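Local coordinates for lysine-sensitive aspartokinase 3 (Escherichia coli, PDB 2J0X), which catalyses the ATP-dependent phosphorylation of L-aspartate to 4-phospho-L-aspartate, the first step of lysine biosynthesis, and is allosterically inhibited by lysine, at residues T312-N317 against E346-L351; V339-T344 against I415-Y420; F329-R334 against M372-L377; G385-A390 against F429-E434; N307-T312 against L351-T356. All coordinates share one frame; numbering follows the deposited sequence.

Interaction 1. Residues T312-N317 against E346-L351. With LYS (lysine), chain D.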
# COMPACT_ATOMS: atom_id res chain seq x y z
N THR A 312 9.12 0.18 8.03
CA THR A 312 8.44 1.46 8.19
C THR A 312 9.02 2.50 7.23
O THR A 312 10.21 2.79 7.28
CB THR A 312 8.57 1.99 9.61
OG1 THR A 312 8.12 1.00 10.54
CG2 THR A 312 7.74 3.22 9.77
N LEU A 313 8.17 3.06 6.37
CA LEU A 313 8.60 4.05 5.40
C LEU A 313 8.09 5.44 5.74
O LEU A 313 6.89 5.71 5.70
CB LEU A 313 8.11 3.63 4.02
CG LEU A 313 8.38 2.15 3.72
CD1 LEU A 313 8.08 1.87 2.26
CD2 LEU A 313 9.82 1.81 4.04
N HIS A 314 9.03 6.33 6.05
CA HIS A 314 8.72 7.71 6.44
C HIS A 314 9.18 8.73 5.40
O HIS A 314 10.29 8.61 4.88
CB HIS A 314 9.41 8.01 7.76
CG HIS A 314 9.31 9.44 8.17
ND1 HIS A 314 8.16 9.99 8.68
CD2 HIS A 314 10.21 10.46 8.08
CE1 HIS A 314 8.34 11.29 8.89
NE2 HIS A 314 9.58 11.59 8.53
N SER A 315 8.35 9.74 5.12
CA SER A 315 8.70 10.79 4.17
C SER A 315 7.61 11.85 4.02
O SER A 315 6.50 11.57 3.54
CB SER A 315 9.02 10.19 2.80
OG SER A 315 9.63 11.15 1.97
N LEU A 316 7.94 13.07 4.42
CA LEU A 316 7.01 14.19 4.38
C LEU A 316 6.43 14.38 2.98
O LEU A 316 5.39 15.03 2.81
CB LEU A 316 7.72 15.47 4.82
CG LEU A 316 8.46 15.60 6.17
CD1 LEU A 316 7.52 15.41 7.34
CD2 LEU A 316 9.57 14.58 6.22
N ASN A 317 7.08 13.80 1.98
CA ASN A 317 6.65 13.96 0.61
C ASN A 317 5.48 13.09 0.15
O ASN A 317 4.95 13.31 -0.94
CB ASN A 317 7.85 13.75 -0.31
CG ASN A 317 9.06 14.54 0.13
OD1 ASN A 317 8.96 15.73 0.46
ND2 ASN A 317 10.23 13.89 0.14
N GLU A 346 -0.15 9.82 8.62
CA GLU A 346 -0.17 10.90 7.65
C GLU A 346 1.06 10.91 6.75
O GLU A 346 0.92 10.93 5.52
CB GLU A 346 -0.31 12.25 8.36
CG GLU A 346 -1.70 12.52 8.89
CD GLU A 346 -2.77 12.45 7.81
OE1 GLU A 346 -2.97 11.35 7.24
OE2 GLU A 346 -3.39 13.49 7.52
N VAL A 347 2.25 10.89 7.35
CA VAL A 347 3.48 10.93 6.57
C VAL A 347 4.36 9.71 6.70
O VAL A 347 5.59 9.81 6.57
CB VAL A 347 4.37 12.16 6.93
CG1 VAL A 347 3.62 13.46 6.66
CG2 VAL A 347 4.83 12.06 8.38
N SER A 348 3.76 8.56 6.95
CA SER A 348 4.52 7.34 7.12
C SER A 348 3.66 6.11 6.88
O SER A 348 2.47 6.12 7.18
CB SER A 348 5.09 7.31 8.55
OG SER A 348 5.88 6.17 8.77
N VAL A 349 4.28 5.06 6.34
CA VAL A 349 3.59 3.81 6.07
C VAL A 349 4.43 2.64 6.58
O VAL A 349 5.65 2.60 6.37
CB VAL A 349 3.35 3.59 4.57
CG1 VAL A 349 4.67 3.62 3.83
CG2 VAL A 349 2.68 2.25 4.35
N ALA A 350 3.79 1.69 7.26
CA ALA A 350 4.47 0.52 7.80
C ALA A 350 3.86 -0.75 7.23
O ALA A 350 2.64 -0.93 7.22
CB ALA A 350 4.38 0.48 9.32
N LEU A 351 4.72 -1.65 6.75
CA LEU A 351 4.23 -2.89 6.19
C LEU A 351 5.11 -4.05 6.64
O LEU A 351 6.23 -3.84 7.08
CB LEU A 351 4.23 -2.81 4.66
CG LEU A 351 5.59 -2.81 3.95
CD1 LEU A 351 5.39 -2.74 2.44
CD2 LEU A 351 6.39 -1.62 4.42
N LYS D . -0.64 9.84 -0.50
CA LYS D . 0.42 8.87 -0.86
C LYS D . 0.04 8.11 -2.11
O LYS D . 0.88 7.65 -2.88
CB LYS D . 0.64 7.88 0.28
CG LYS D . 0.64 8.39 1.70
CD LYS D . 0.17 7.32 2.67
CE LYS D . 0.15 7.76 4.12
NZ LYS D . -0.63 9.01 4.37
OXT LYS D . -1.24 7.93 -2.37
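Leu-313 and Val-349 face each other on neighbouring antiparallel strands of an ACT domain, the βαββαβ fold whose first and third strands lie side by side. The backbone supplies most of the polar chemistry. Leu-313 N donates to Val-349 O (2.6 Å), and Val-349 N answers to Leu-313 O (2.8 Å). Beyond the regular strand, Ser-315 N still reaches Val-347 O at 3.1 Å, so the chains stay joined where they leave the sheet.

One side chain adds to this ladder. Ser-348 holds OG anti to its backbone N (chi1 -178°), which sets the hydroxyl 3.3 Å from Leu-313 O. It donates from well above the carbonyl plane, on the same face as Val-349 N, and two donors therefore grip one oxygen.

The apolar contacts divide by face. Leu-313 and Val-349 run alongside each other on the face covered by helix 324-334, where Leu-313 also meets Val-328. On the face of Thr-312, His-314, Ser-348 and Ala-350, the CB of Ser-348 lies at the edge of the imidazole, while His-314 CE1 rests 3.6 Å from Val-347 CG2. Thr-312 packs there on Ala-422 of the second subunit.

The 346-351 segment also serves the inhibitor site shared between subunits: the amino group NZ of the bound lysine donates to Glu-346 O at 2.7 Å.

Interaction 2. Residues V339-T344 against I415-Y420. With LYS (lysine), chain F.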
# COMPACT_ATOMS: atom_id res chain seq x y z
N VAL A 339 3.95 -8.13 -0.07
CA VAL A 339 3.58 -7.38 1.11
C VAL A 339 2.39 -8.04 1.78
O VAL A 339 1.43 -8.43 1.11
CB VAL A 339 3.23 -5.91 0.76
CG1 VAL A 339 2.78 -5.16 2.00
CG2 VAL A 339 4.44 -5.22 0.13
N ASP A 340 2.45 -8.19 3.09
CA ASP A 340 1.33 -8.78 3.82
C ASP A 340 0.49 -7.66 4.45
O ASP A 340 -0.49 -7.20 3.87
CB ASP A 340 1.84 -9.75 4.91
CG ASP A 340 0.72 -10.58 5.54
OD1 ASP A 340 -0.36 -10.72 4.92
OD2 ASP A 340 0.92 -11.12 6.65
N LEU A 341 0.90 -7.21 5.63
CA LEU A 341 0.17 -6.15 6.33
C LEU A 341 0.64 -4.75 5.94
O LEU A 341 1.79 -4.54 5.56
CB LEU A 341 0.33 -6.31 7.83
CG LEU A 341 -0.03 -7.66 8.44
CD1 LEU A 341 0.06 -7.55 9.95
CD2 LEU A 341 -1.43 -8.06 8.02
N ILE A 342 -0.28 -3.79 6.04
CA ILE A 342 0.01 -2.40 5.72
C ILE A 342 -0.83 -1.51 6.62
O ILE A 342 -2.03 -1.70 6.75
CB ILE A 342 -0.33 -2.05 4.27
CG1 ILE A 342 0.41 -2.99 3.32
CG2 ILE A 342 0.04 -0.60 3.98
CD1 ILE A 342 -0.02 -2.82 1.89
N THR A 343 -0.17 -0.53 7.24
CA THR A 343 -0.84 0.44 8.10
C THR A 343 -0.25 1.79 7.73
O THR A 343 0.91 1.88 7.35
CB THR A 343 -0.55 0.19 9.59
OG1 THR A 343 -1.26 1.15 10.38
CG2 THR A 343 0.93 0.35 9.87
N THR A 344 -1.05 2.84 7.84
CA THR A 344 -0.56 4.16 7.47
C THR A 344 -0.84 5.25 8.48
O THR A 344 -1.75 5.15 9.30
CB THR A 344 -1.16 4.60 6.12
OG1 THR A 344 -2.59 4.65 6.23
CG2 THR A 344 -0.76 3.63 5.01
N ILE A 415 0.35 -3.77 22.19
CA ILE A 415 0.24 -3.96 20.76
C ILE A 415 1.11 -2.96 20.02
O ILE A 415 1.14 -1.78 20.37
CB ILE A 415 -1.24 -3.85 20.37
CG1 ILE A 415 -2.06 -4.73 21.33
CG2 ILE A 415 -1.44 -4.25 18.93
CD1 ILE A 415 -3.56 -4.67 21.13
N ARG A 416 1.82 -3.42 19.00
CA ARG A 416 2.69 -2.54 18.23
C ARG A 416 2.11 -2.16 16.87
O ARG A 416 2.61 -1.25 16.21
CB ARG A 416 4.08 -3.17 18.06
CG ARG A 416 5.17 -2.15 17.74
CD ARG A 416 5.94 -2.54 16.49
NE ARG A 416 6.74 -1.44 15.96
CZ ARG A 416 6.25 -0.23 15.67
NH1 ARG A 416 4.97 0.04 15.87
NH2 ARG A 416 7.03 0.70 15.16
N MET A 417 1.05 -2.85 16.45
CA MET A 417 0.42 -2.57 15.16
C MET A 417 -0.95 -3.22 15.07
O MET A 417 -1.14 -4.34 15.51
CB MET A 417 1.28 -3.10 14.01
CG MET A 417 0.79 -2.64 12.67
SD MET A 417 1.98 -2.98 11.37
CE MET A 417 0.96 -3.96 10.27
N ILE A 418 -1.90 -2.51 14.49
CA ILE A 418 -3.24 -3.04 14.36
C ILE A 418 -3.76 -2.85 12.95
O ILE A 418 -3.59 -1.78 12.36
CB ILE A 418 -4.23 -2.32 15.29
CG1 ILE A 418 -3.83 -2.54 16.74
CG2 ILE A 418 -5.65 -2.81 15.02
CD1 ILE A 418 -4.74 -1.84 17.72
N CYS A 419 -4.39 -3.89 12.43
CA CYS A 419 -4.99 -3.84 11.10
C CYS A 419 -6.44 -4.25 11.29
O CYS A 419 -6.75 -5.39 11.61
CB CYS A 419 -4.29 -4.82 10.15
SG CYS A 419 -2.77 -4.18 9.41
N TYR A 420 -7.35 -3.30 11.10
CA TYR A 420 -8.76 -3.58 11.28
C TYR A 420 -9.62 -2.78 10.32
O TYR A 420 -9.37 -1.61 10.07
CB TYR A 420 -9.17 -3.23 12.72
CG TYR A 420 -10.66 -3.32 12.91
CD1 TYR A 420 -11.29 -4.57 12.97
CD2 TYR A 420 -11.45 -2.18 12.92
CE1 TYR A 420 -12.67 -4.67 13.02
CE2 TYR A 420 -12.85 -2.28 12.96
CZ TYR A 420 -13.44 -3.53 13.01
OH TYR A 420 -14.81 -3.65 13.02
N LYS F . 1.12 -9.68 -1.21
CA LYS F . 0.42 -8.70 -2.04
C LYS F . 1.41 -7.86 -2.84
O LYS F . 1.04 -7.02 -3.67
CB LYS F . -0.47 -7.82 -1.16
CG LYS F . -1.40 -8.49 -0.16
CD LYS F . -2.14 -7.47 0.70
CE LYS F . -3.09 -8.07 1.73
NZ LYS F . -2.41 -8.74 2.88
OXT LYS F . 2.70 -8.03 -2.64
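Met-417 lays its terminal methyl against Leu-341, CE sitting 3.4 Å from Leu-341 CB and close to CD1 as well. The side chain leaves its strand extended, CG anti to the backbone N (chi1 -170°), and bends at the thioether, which turns CE onto the leucine. Just before that bend the sulfur meets the methyl of Thr-343 tip to tip, Met-417 SD to Thr-343 CG2 measuring 3.8 Å. Cys-419 closes the group from the same strand: its SG lies 4.1 Å from Leu-341 CB and also borders the carbonyl oxygen of Ile-342. The contact is thus almost wholly apolar, made by side chains of two strands whose axes are 7.3 Å apart and run at 99° to one another. A serine in place of Met-417 has neither SD nor CE, and Leu-341 and Thr-343 would probably be left facing a gap.

Strand 338-344 has a second task, since its backbone holds the allosteric inhibitor. Val-339 N donates to OXT of the bound lysine at 2.9 Å, and the ligand's NZ donates to Asp-340 O at 2.7 Å.

Within the chain these are the two outermost strands of a bent antiparallel assembly of six; strands 299-314 and 379-393 turn a corner, so the two meet across the angle. Leu-341 also packs on Cys-428 and Leu-430 of strand 426-432, Ile-342 packs on Phe-329 of helix 324-334, and Ile-418 and Tyr-420 continue the sheet into a strand of the second subunit.

Interaction 3. Residues F329-R334 against M372-L377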
# COMPACT_ATOMS: atom_id res chain seq x y z
N PHE A 329 5.69 0.16 -3.91
CA PHE A 329 5.32 -1.22 -4.11
C PHE A 329 5.85 -1.73 -5.45
O PHE A 329 6.10 -2.92 -5.61
CB PHE A 329 3.81 -1.38 -4.02
CG PHE A 329 3.28 -1.17 -2.64
CD1 PHE A 329 2.46 -0.09 -2.35
CD2 PHE A 329 3.65 -2.03 -1.61
CE1 PHE A 329 2.00 0.12 -1.06
CE2 PHE A 329 3.20 -1.81 -0.32
CZ PHE A 329 2.38 -0.74 -0.04
N GLY A 330 6.02 -0.82 -6.40
CA GLY A 330 6.57 -1.24 -7.67
C GLY A 330 7.96 -1.77 -7.36
O GLY A 330 8.32 -2.88 -7.73
N ILE A 331 8.74 -0.96 -6.64
CA ILE A 331 10.08 -1.35 -6.25
C ILE A 331 10.03 -2.68 -5.53
O ILE A 331 10.76 -3.62 -5.87
CB ILE A 331 10.73 -0.34 -5.26
CG1 ILE A 331 11.09 0.95 -5.97
CG2 ILE A 331 11.99 -0.96 -4.64
CD1 ILE A 331 11.90 1.89 -5.10
N LEU A 332 9.18 -2.77 -4.51
CA LEU A 332 9.07 -4.01 -3.75
C LEU A 332 8.79 -5.22 -4.64
O LEU A 332 9.42 -6.26 -4.50
CB LEU A 332 7.99 -3.90 -2.67
CG LEU A 332 8.32 -3.08 -1.41
CD1 LEU A 332 7.09 -3.04 -0.49
CD2 LEU A 332 9.52 -3.69 -0.69
N ALA A 333 7.85 -5.08 -5.57
CA ALA A 333 7.55 -6.19 -6.46
C ALA A 333 8.82 -6.56 -7.22
O ALA A 333 9.27 -7.70 -7.17
CB ALA A 333 6.42 -5.81 -7.42
N ARG A 334 9.41 -5.59 -7.92
CA ARG A 334 10.63 -5.81 -8.69
C ARG A 334 11.67 -6.62 -7.90
O ARG A 334 12.40 -7.44 -8.47
CB ARG A 334 11.24 -4.47 -9.14
CG ARG A 334 12.72 -4.55 -9.58
CD ARG A 334 13.25 -3.31 -10.30
NE ARG A 334 12.93 -2.05 -9.62
CZ ARG A 334 11.78 -1.40 -9.78
NH1 ARG A 334 10.84 -1.88 -10.60
NH2 ARG A 334 11.56 -0.27 -9.13
N MET A 372 18.47 0.72 -0.75
CA MET A 372 19.00 1.90 -1.40
C MET A 372 17.91 2.47 -2.31
O MET A 372 17.64 3.67 -2.26
CB MET A 372 20.26 1.55 -2.19
CG MET A 372 21.00 2.76 -2.75
SD MET A 372 22.81 2.53 -2.77
CE MET A 372 23.40 4.26 -2.59
N GLU A 373 17.27 1.61 -3.09
CA GLU A 373 16.21 2.02 -4.00
C GLU A 373 15.11 2.74 -3.21
O GLU A 373 14.55 3.75 -3.67
CB GLU A 373 15.65 0.79 -4.71
CG GLU A 373 15.62 0.88 -6.25
CD GLU A 373 15.55 -0.49 -6.91
OE1 GLU A 373 16.45 -1.32 -6.66
OE2 GLU A 373 14.59 -0.75 -7.68
N LEU A 374 14.82 2.22 -2.02
CA LEU A 374 13.79 2.77 -1.14
C LEU A 374 14.21 4.07 -0.47
O LEU A 374 13.51 5.09 -0.53
CB LEU A 374 13.41 1.75 -0.06
CG LEU A 374 12.68 0.48 -0.49
CD1 LEU A 374 12.51 -0.42 0.71
CD2 LEU A 374 11.33 0.83 -1.08
N SER A 375 15.36 4.02 0.20
CA SER A 375 15.86 5.19 0.90
C SER A 375 15.85 6.40 -0.02
O SER A 375 15.78 7.53 0.43
CB SER A 375 17.29 4.94 1.39
OG SER A 375 17.31 3.90 2.35
N ALA A 376 15.92 6.13 -1.31
CA ALA A 376 15.92 7.18 -2.32
C ALA A 376 14.68 8.04 -2.23
O ALA A 376 14.62 9.12 -2.83
CB ALA A 376 16.04 6.56 -3.70
N LEU A 377 13.67 7.59 -1.49
CA LEU A 377 12.47 8.39 -1.41
C LEU A 377 11.73 8.28 -0.10
O LEU A 377 10.53 8.55 -0.04
CB LEU A 377 11.56 8.08 -2.61
CG LEU A 377 11.21 6.64 -3.00
CD1 LEU A 377 10.53 6.69 -4.36
CD2 LEU A 377 12.44 5.77 -3.09
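Arg-334 and Glu-373 form a salt bridge between helices 324-334 and 368-375. Arg-334 NE donates to Glu-373 OE2 at 2.9 Å, with an N-H...O angle of 168°. The oxygen lies at the edge of the guanidinium, in its plane, and is met nearly end-on to its own C-O bond; the two flat groups are almost coplanar, 12° apart. Arg-334 NH2 adds a weak bond to the same OE2 at 3.4 Å, so a single carboxylate oxygen takes both donors. A bend at chi3 (48°) presents the NE edge of the arginine to its partner. The other oxygen, OE1, is engaged by His-335 NE2 just beyond the helix end.

Inward from the charges, Ile-331 slides antiparallel along the glutamate stem, its CD1 3.9 Å from Glu-373 CB. The other arm of the isoleucine, CG2, meets Leu-374 CD2 at 4.0 Å. Leu-370 also touches Ile-331, and Leu-374 leans on Val-328, which widens the seam into the hydrophobic layer between the helices. Were Glu-373 an alanine, Arg-334 would probably be left without its ionic mate, His-335 without the OE1 acceptor, and the tip of Ile-331 less covered.

These are the two helices of the βαββαβ ACT fold, packed on one face of its sheet. The chemistry is graded accordingly, aliphatic toward the strands and ionic toward the solvent side, where one carboxylate probably balances the charge of the arginine and may favour protonation of the histidine.

Interaction 4. Residues G385-A390 against F429-E434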
# COMPACT_ATOMS: atom_id res chain seq x y z
N GLY A 385 11.53 -9.86 14.22
CA GLY A 385 11.20 -10.54 15.46
C GLY A 385 9.81 -10.25 15.99
O GLY A 385 9.48 -10.63 17.11
N LEU A 386 9.00 -9.55 15.21
CA LEU A 386 7.64 -9.26 15.63
C LEU A 386 6.81 -10.48 15.31
O LEU A 386 7.16 -11.25 14.42
CB LEU A 386 7.10 -8.05 14.88
CG LEU A 386 7.55 -6.74 15.49
CD1 LEU A 386 7.21 -5.58 14.59
CD2 LEU A 386 6.89 -6.62 16.85
N ALA A 387 5.72 -10.67 16.04
CA ALA A 387 4.85 -11.82 15.79
C ALA A 387 3.45 -11.36 15.44
O ALA A 387 2.86 -10.52 16.13
CB ALA A 387 4.80 -12.73 17.00
N LEU A 388 2.91 -11.91 14.36
CA LEU A 388 1.57 -11.56 13.92
C LEU A 388 0.56 -12.43 14.65
O LEU A 388 0.68 -13.65 14.67
CB LEU A 388 1.43 -11.79 12.41
CG LEU A 388 0.01 -11.64 11.88
CD1 LEU A 388 -0.32 -10.18 11.73
CD2 LEU A 388 -0.14 -12.33 10.54
N VAL A 389 -0.43 -11.80 15.27
CA VAL A 389 -1.49 -12.54 15.95
C VAL A 389 -2.78 -12.13 15.25
O VAL A 389 -3.05 -10.94 15.10
CB VAL A 389 -1.65 -12.17 17.43
CG1 VAL A 389 -2.93 -12.83 17.98
CG2 VAL A 389 -0.42 -12.62 18.23
N ALA A 390 -3.58 -13.11 14.85
CA ALA A 390 -4.80 -12.79 14.13
C ALA A 390 -6.04 -13.52 14.61
O ALA A 390 -6.03 -14.73 14.80
CB ALA A 390 -4.59 -13.05 12.66
N PHE A 429 -3.03 -8.05 14.61
CA PHE A 429 -2.16 -7.05 15.18
C PHE A 429 -0.79 -7.66 15.38
O PHE A 429 -0.60 -8.87 15.20
CB PHE A 429 -2.76 -6.55 16.50
CG PHE A 429 -2.97 -7.64 17.51
CD1 PHE A 429 -1.92 -8.10 18.31
CD2 PHE A 429 -4.23 -8.21 17.68
CE1 PHE A 429 -2.12 -9.11 19.26
CE2 PHE A 429 -4.45 -9.23 18.63
CZ PHE A 429 -3.39 -9.67 19.42
N LEU A 430 0.18 -6.83 15.74
CA LEU A 430 1.53 -7.30 15.96
C LEU A 430 1.93 -7.06 17.41
O LEU A 430 1.48 -6.10 18.04
CB LEU A 430 2.50 -6.57 15.05
CG LEU A 430 3.05 -7.30 13.82
CD1 LEU A 430 1.92 -7.90 13.02
CD2 LEU A 430 3.87 -6.31 12.99
N VAL A 431 2.75 -7.96 17.93
CA VAL A 431 3.28 -7.86 19.28
C VAL A 431 4.70 -8.38 19.19
O VAL A 431 5.05 -9.11 18.26
CB VAL A 431 2.53 -8.73 20.28
CG1 VAL A 431 1.11 -8.23 20.43
CG2 VAL A 431 2.55 -10.18 19.82
N PRO A 432 5.53 -8.00 20.16
CA PRO A 432 6.92 -8.45 20.15
C PRO A 432 6.93 -9.96 20.38
O PRO A 432 6.11 -10.48 21.14
CB PRO A 432 7.53 -7.67 21.31
CG PRO A 432 6.37 -7.58 22.27
CD PRO A 432 5.22 -7.23 21.37
N GLY A 433 7.84 -10.66 19.70
CA GLY A 433 7.93 -12.11 19.82
C GLY A 433 7.83 -12.66 21.23
O GLY A 433 7.05 -13.57 21.49
N GLU A 434 8.64 -12.10 22.13
CA GLU A 434 8.67 -12.54 23.53
C GLU A 434 7.26 -12.69 24.05
O GLU A 434 6.93 -13.69 24.69
CB GLU A 434 9.41 -11.52 24.40
CG GLU A 434 10.70 -10.99 23.80
CD GLU A 434 10.47 -10.00 22.66
OE1 GLU A 434 9.88 -8.93 22.91
OE2 GLU A 434 10.87 -10.30 21.51
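Leu-430 leans across toward Leu-386 and Leu-388, its CB starting 4.1 Å from Ala-387 O. CG stays beside the same oxygen, and there the branches part: Leu-430 CD1 meets Leu-388 CD1 at 3.4 Å, while Leu-430 CD2 goes to Leu-386 CD1 at 3.8 Å, where the two leucines cross at about a right angle. The isobutyl group thus lies astride two residues of the neighbouring strand. Leu-341 of strand 338-344 also touches Leu-388.

The strands belong to the second of the paired ACT units of aspartokinase. Strand 379-393 turns a corner at Gly-385, where it leaves the first unit's sheet. Ala-387 with Val-431 and Val-389 with Phe-429 are the hydrogen-bonded pairs here, Ala-387 N to Val-431 O being 2.8 Å. On the face these pairs share, Val-389 sets a CH-pi contact over the ring of Phe-429: its CB is 4.0 Å from the centroid and 29° off the ring normal. The phenyl is folded back over its own backbone (chi1 58°), and CG1 of Val-431 comes to its edge, in plane. Val-439 and Leu-443 of helix 433-447 pack on the ring too.

Where strand 426-432 passes into that helix, Gly-433 N donates to Gly-385 O at 3.1 Å, in the carbonyl plane. Gly-385 itself has a positive phi (86°) that suits glycine.

Interaction 5. Residues N307-T312 against L351-T356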
# COMPACT_ATOMS: atom_id res chain seq x y z
N ASN A 307 8.15 -14.19 13.97
CA ASN A 307 9.26 -13.62 13.22
C ASN A 307 8.88 -12.90 11.93
O ASN A 307 9.31 -13.28 10.84
CB ASN A 307 10.29 -14.71 12.91
CG ASN A 307 10.97 -15.22 14.16
OD1 ASN A 307 10.32 -15.79 15.04
ND2 ASN A 307 12.28 -15.02 14.26
N GLN A 308 8.08 -11.84 12.07
CA GLN A 308 7.65 -11.04 10.93
C GLN A 308 8.50 -9.78 10.95
O GLN A 308 8.79 -9.23 12.03
CB GLN A 308 6.17 -10.70 11.06
CG GLN A 308 5.25 -11.91 11.11
CD GLN A 308 5.08 -12.58 9.76
OE1 GLN A 308 4.57 -11.99 8.80
NE2 GLN A 308 5.51 -13.84 9.67
N THR A 309 8.91 -9.31 9.78
CA THR A 309 9.73 -8.13 9.69
C THR A 309 8.87 -6.93 9.32
O THR A 309 8.11 -6.96 8.35
CB THR A 309 10.87 -8.37 8.66
OG1 THR A 309 11.69 -9.45 9.12
CG2 THR A 309 11.72 -7.13 8.46
N LEU A 310 8.99 -5.88 10.14
CA LEU A 310 8.23 -4.65 9.96
C LEU A 310 9.06 -3.57 9.28
O LEU A 310 10.05 -3.09 9.83
CB LEU A 310 7.78 -4.11 11.32
CG LEU A 310 6.34 -3.58 11.48
CD1 LEU A 310 6.36 -2.54 12.59
CD2 LEU A 310 5.81 -2.97 10.19
N LEU A 311 8.63 -3.18 8.08
CA LEU A 311 9.31 -2.14 7.33
C LEU A 311 8.50 -0.85 7.47
O LEU A 311 7.32 -0.80 7.10
CB LEU A 311 9.40 -2.55 5.85
CG LEU A 311 10.62 -2.04 5.09
CD1 LEU A 311 11.74 -3.05 5.22
CD2 LEU A 311 10.28 -1.83 3.64
N THR A 312 9.12 0.18 8.03
CA THR A 312 8.44 1.46 8.19
C THR A 312 9.02 2.50 7.23
O THR A 312 10.21 2.79 7.28
CB THR A 312 8.57 1.99 9.61
OG1 THR A 312 8.12 1.00 10.54
CG2 THR A 312 7.74 3.22 9.77
N LEU A 351 4.72 -1.65 6.75
CA LEU A 351 4.23 -2.89 6.19
C LEU A 351 5.11 -4.05 6.64
O LEU A 351 6.23 -3.84 7.08
CB LEU A 351 4.23 -2.81 4.66
CG LEU A 351 5.59 -2.81 3.95
CD1 LEU A 351 5.39 -2.74 2.44
CD2 LEU A 351 6.39 -1.62 4.42
N THR A 352 4.58 -5.26 6.55
CA THR A 352 5.31 -6.47 6.91
C THR A 352 5.49 -7.30 5.65
O THR A 352 4.62 -7.31 4.78
CB THR A 352 4.57 -7.31 7.95
OG1 THR A 352 3.31 -7.74 7.41
CG2 THR A 352 4.33 -6.51 9.22
N LEU A 353 6.61 -8.00 5.56
CA LEU A 353 6.89 -8.82 4.40
C LEU A 353 6.16 -10.15 4.45
O LEU A 353 6.15 -10.82 5.49
CB LEU A 353 8.39 -9.10 4.34
CG LEU A 353 9.25 -7.87 4.53
CD1 LEU A 353 10.69 -8.28 4.79
CD2 LEU A 353 9.14 -6.98 3.31
N ASP A 354 5.53 -10.54 3.34
CA ASP A 354 4.84 -11.83 3.27
C ASP A 354 5.92 -12.86 2.94
O ASP A 354 6.32 -13.01 1.78
CB ASP A 354 3.77 -11.80 2.18
CG ASP A 354 3.33 -13.20 1.74
OD1 ASP A 354 3.01 -14.04 2.60
OD2 ASP A 354 3.29 -13.44 0.52
N THR A 355 6.40 -13.55 3.96
CA THR A 355 7.47 -14.53 3.77
C THR A 355 7.11 -15.69 2.86
O THR A 355 7.98 -16.24 2.19
CB THR A 355 7.97 -15.10 5.11
OG1 THR A 355 6.86 -15.45 5.93
CG2 THR A 355 8.85 -14.06 5.83
N THR A 356 5.84 -16.04 2.82
CA THR A 356 5.37 -17.14 1.98
C THR A 356 5.41 -16.81 0.49
O THR A 356 5.88 -17.62 -0.32
CB THR A 356 3.94 -17.56 2.39
OG1 THR A 356 3.95 -18.05 3.73
CG2 THR A 356 3.41 -18.64 1.47
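Leu-311 and Leu-351 form a hydrogen-bonded pair at the centre of the ACT domain sheet, near the lysine site. Leu-311 N donates to Leu-351 O at 2.7 Å, and Leu-351 N to Leu-311 O at 2.8 Å. Their side chains lie alongside one another, Leu-311 CB 3.5 Å from Leu-351 CD2. The CG of Leu-351 stands between its backbone N and carbonyl carbon (chi1 70°), a torsion that carries CD2 over to the partner strand. Both leucines face the helices: Leu-311 meets Leu-374, and Leu-351 meets Phe-329 and Leu-332.

Further along, the pairing slackens. Leu-353 N makes a weak bond to Thr-309 O (3.3 Å), and the same oxygen is approached by Thr-352 CA at 3.2 Å in a CA-H...O contact. The short strand segments run at 137° to one another, a marked twist away from antiparallel. In the βαββαβ topology these are again the first and third strands, and the first has a G1 beta bulge where it turns a corner, with Asn-307 and Gln-308 both opposing Leu-386; Asn-307 adopts the left-handed backbone that such a bulge uses.

On the other face, Leu-310 CD2 touches Thr-352 CG2 at 4.0 Å. The hydroxyl OG1 of Thr-352 accepts from Leu-341 N, which helps fix the rotation of the side chain and leaves the methyl for the leucine. At the parting ends, Leu-353 CD1 packs on Thr-309 CB (3.9 Å). Next to it, Asp-354 OD2 is hydrogen-bonded to Ser-338 OG, a second-shell link to a residue that binds the inhibitor.

How the interactions relate
Interactions 1 and 5 are successive lengths of one strand pair, 299-314 with 348-354, sharing Thr-312 and Leu-351, and both are buried backbone ladders. Interaction 4 is a third ladder in the same sheet, joined to interaction 5 through the bond between Leu-386 O and Gln-308 N. Interaction 2, equally buried, relies instead on side chains, because its strands cross at a steep angle from the two arms of the bent sheet. Interaction 3 lies in the helix layer, is only partly buried and is the one with a salt bridge; Phe-329 and Leu-332 of its first helix rest on Leu-351 and Val-339. Interactions 1 and 2 each supply backbone atoms to a bound lysine at the subunit interface.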